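Local coordinates for malonyl CoA-acyl carrier protein transacylase (Bartonella henselae, PDB 3QAT) that probably catalyses transfer of the malonyl group from malonyl-CoA to acyl carrier protein in fatty acid biosynthesis, at residues A7-P12 and F279-G284. Numbering follows the deposited sequence.
Sequences AAFTFP and FEIGSG
Backbone hydrogen bonds join A8 and T10 to F279 and I281 in the parallel register of neighbouring strands, with F9 opposite F279 and T10 opposite E280. F279 N donates to A8 O in a nearly straight bond of 3.0 Å. T10 N donates in turn to F279 O, and I281 N to T10 O. T10 O also receives a CA-H...O contact from E280.

A side-chain bond doubles one of these links. T10 OG1 sits between its own backbone N and carbonyl carbon (chi1 63°), and from there donates to F279 O at 2.9 Å, approaching from 37° above the carbonyl plane. That oxygen is thus gripped by two donors of one residue.

On the sheet face bearing F9 and F279, the contacts are apolar. I281 CD1 lies over the centre of the F9 ring, 3.9 Å from its centroid, a CH-pi contact. The F9 and F279 rings meet obliquely, planes at 80°, with F9 CE1 3.6 Å from F279 CD2; A7 CB touches the F279 rim in the ring plane at CE2. I281 CB makes a second, off-centre CH-pi contact with F11, whose side chain lies alongside and points the same way. Helix 62-82 packs against F9, F11 and I281, while helix 306-316 meets A7 and F279.

Just beyond strand 7-11, P12 CD lies 3.1 Å from I281 O, an oxygen that is hydrogen-bonded to S73 OG. P12 CB touches E280 OE2; the carboxylate is held by T288 OG1 and L287 N.

This pairing joins two central strands of the four-stranded parallel sheet in the acyltransferase fold. Chemically, backbone N-H...O=C hydrogen bonds fix the register, the threonine hydroxyl reinforces one buried carbonyl, and I281 makes CH-pi contacts with two phenylalanine rings on the sheet face packed by helix 62-82.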
loop_
_atom_site.group_PDB
_atom_site.type_symbol
_atom_site.label_atom_id
_atom_site.label_comp_id
_atom_site.label_asym_id
_atom_site.label_seq_id
_atom_site.Cartn_x
_atom_site.Cartn_y
_atom_site.Cartn_z
ATOM N N ALA A 7 0.359 6.760 -18.472
ATOM C CA ALA A 7 -0.311 6.750 -17.173
ATOM C C ALA A 7 0.174 5.570 -16.361
ATOM O O ALA A 7 0.555 4.522 -16.900
ATOM C CB ALA A 7 -1.820 6.638 -17.372
ATOM N N ALA A 8 0.172 5.760 -15.046
ATOM C CA ALA A 8 0.394 4.658 -14.123
ATOM C C ALA A 8 -0.767 4.629 -13.154
ATOM O O ALA A 8 -1.344 5.680 -12.824
ATOM C CB ALA A 8 1.710 4.829 -13.378
ATOM N N PHE A 9 -1.119 3.424 -12.716
ATOM C CA PHE A 9 -2.124 3.276 -11.640
ATOM C C PHE A 9 -1.383 2.938 -10.340
ATOM O O PHE A 9 -0.582 1.982 -10.288
ATOM C CB PHE A 9 -3.086 2.123 -11.977
ATOM C CG PHE A 9 -4.214 2.484 -12.912
ATOM C CD1 PHE A 9 -4.234 3.696 -13.640
ATOM C CD2 PHE A 9 -5.280 1.589 -13.071
ATOM C CE1 PHE A 9 -5.297 3.992 -14.496
ATOM C CE2 PHE A 9 -6.342 1.867 -13.940
ATOM C CZ PHE A 9 -6.358 3.078 -14.653
ATOM N N THR A 10 -1.700 3.674 -9.271
ATOM C CA THR A 10 -1.088 3.437 -7.959
ATOM C C THR A 10 -2.193 3.109 -6.965
ATOM O O THR A 10 -3.318 3.620 -7.083
ATOM C CB THR A 10 -0.254 4.640 -7.447
ATOM O OG1 THR A 10 -1.094 5.782 -7.262
ATOM C CG2 THR A 10 0.876 4.995 -8.448
ATOM N N PHE A 11 -1.875 2.233 -6.012
ATOM C CA PHE A 11 -2.890 1.672 -5.116
ATOM C C PHE A 11 -2.531 1.941 -3.676
ATOM O O PHE A 11 -1.431 1.602 -3.233
ATOM C CB PHE A 11 -2.991 0.151 -5.398
ATOM C CG PHE A 11 -3.533 -0.159 -6.776
ATOM C CD1 PHE A 11 -2.701 -0.107 -7.910
ATOM C CD2 PHE A 11 -4.881 -0.446 -6.953
ATOM C CE1 PHE A 11 -3.227 -0.387 -9.197
ATOM C CE2 PHE A 11 -5.419 -0.711 -8.222
ATOM C CZ PHE A 11 -4.589 -0.681 -9.353
ATOM N N PRO A 12 -3.449 2.571 -2.931
ATOM C CA PRO A 12 -3.125 2.980 -1.575
ATOM C C PRO A 12 -3.024 1.835 -0.578
ATOM O O PRO A 12 -3.532 0.714 -0.822
ATOM C CB PRO A 12 -4.252 3.946 -1.198
ATOM C CG PRO A 12 -5.386 3.607 -2.076
ATOM C CD PRO A 12 -4.788 3.017 -3.357
ATOM N N PHE A 279 -2.522 7.985 -11.381
ATOM C CA PHE A 279 -3.862 7.815 -10.845
ATOM C C PHE A 279 -3.738 7.048 -9.521
ATOM O O PHE A 279 -2.940 6.126 -9.435
ATOM C CB PHE A 279 -4.730 7.007 -11.807
ATOM C CG PHE A 279 -5.071 7.728 -13.069
ATOM C CD1 PHE A 279 -6.099 8.658 -13.095
ATOM C CD2 PHE A 279 -4.356 7.462 -14.232
ATOM C CE1 PHE A 279 -6.432 9.313 -14.297
ATOM C CE2 PHE A 279 -4.665 8.105 -15.414
ATOM C CZ PHE A 279 -5.715 9.017 -15.448
ATOM N N GLU A 280 -4.487 7.497 -8.522
ATOM C CA GLU A 280 -4.645 6.787 -7.235
ATOM C C GLU A 280 -6.014 6.085 -7.251
ATOM O O GLU A 280 -7.070 6.737 -7.243
ATOM C CB GLU A 280 -4.558 7.797 -6.074
ATOM C CG GLU A 280 -4.750 7.127 -4.702
ATOM C CD GLU A 280 -4.394 8.038 -3.524
ATOM O OE1 GLU A 280 -4.351 9.295 -3.714
ATOM O OE2 GLU A 280 -4.101 7.468 -2.423
ATOM N N ILE A 281 -5.977 4.755 -7.258
ATOM C CA ILE A 281 -7.174 3.960 -7.480
ATOM C C ILE A 281 -7.711 3.452 -6.155
ATOM O O ILE A 281 -7.050 2.658 -5.496
ATOM C CB ILE A 281 -6.838 2.729 -8.373
ATOM C CG1 ILE A 281 -6.192 3.127 -9.714
ATOM C CG2 ILE A 281 -8.111 1.888 -8.616
ATOM C CD1 ILE A 281 -7.069 4.060 -10.583
ATOM N N GLY A 282 -8.896 3.894 -5.755
ATOM C CA GLY A 282 -9.520 3.408 -4.513
ATOM C C GLY A 282 -9.838 4.485 -3.493
ATOM O O GLY A 282 -10.310 5.557 -3.837
ATOM N N SER A 283 -9.589 4.184 -2.215
ATOM C CA SER A 283 -10.000 5.067 -1.108
ATOM C C SER A 283 -8.967 6.161 -0.806
ATOM O O SER A 283 -7.792 5.866 -0.628
ATOM C CB SER A 283 -10.183 4.217 0.163
ATOM O OG SER A 283 -10.682 5.046 1.227
ATOM N N GLY A 284 -9.427 7.411 -0.723
ATOM C CA GLY A 284 -8.607 8.506 -0.184
ATOM C C GLY A 284 -7.692 9.222 -1.174
ATOM O O GLY A 284 -7.675 8.925 -2.384
#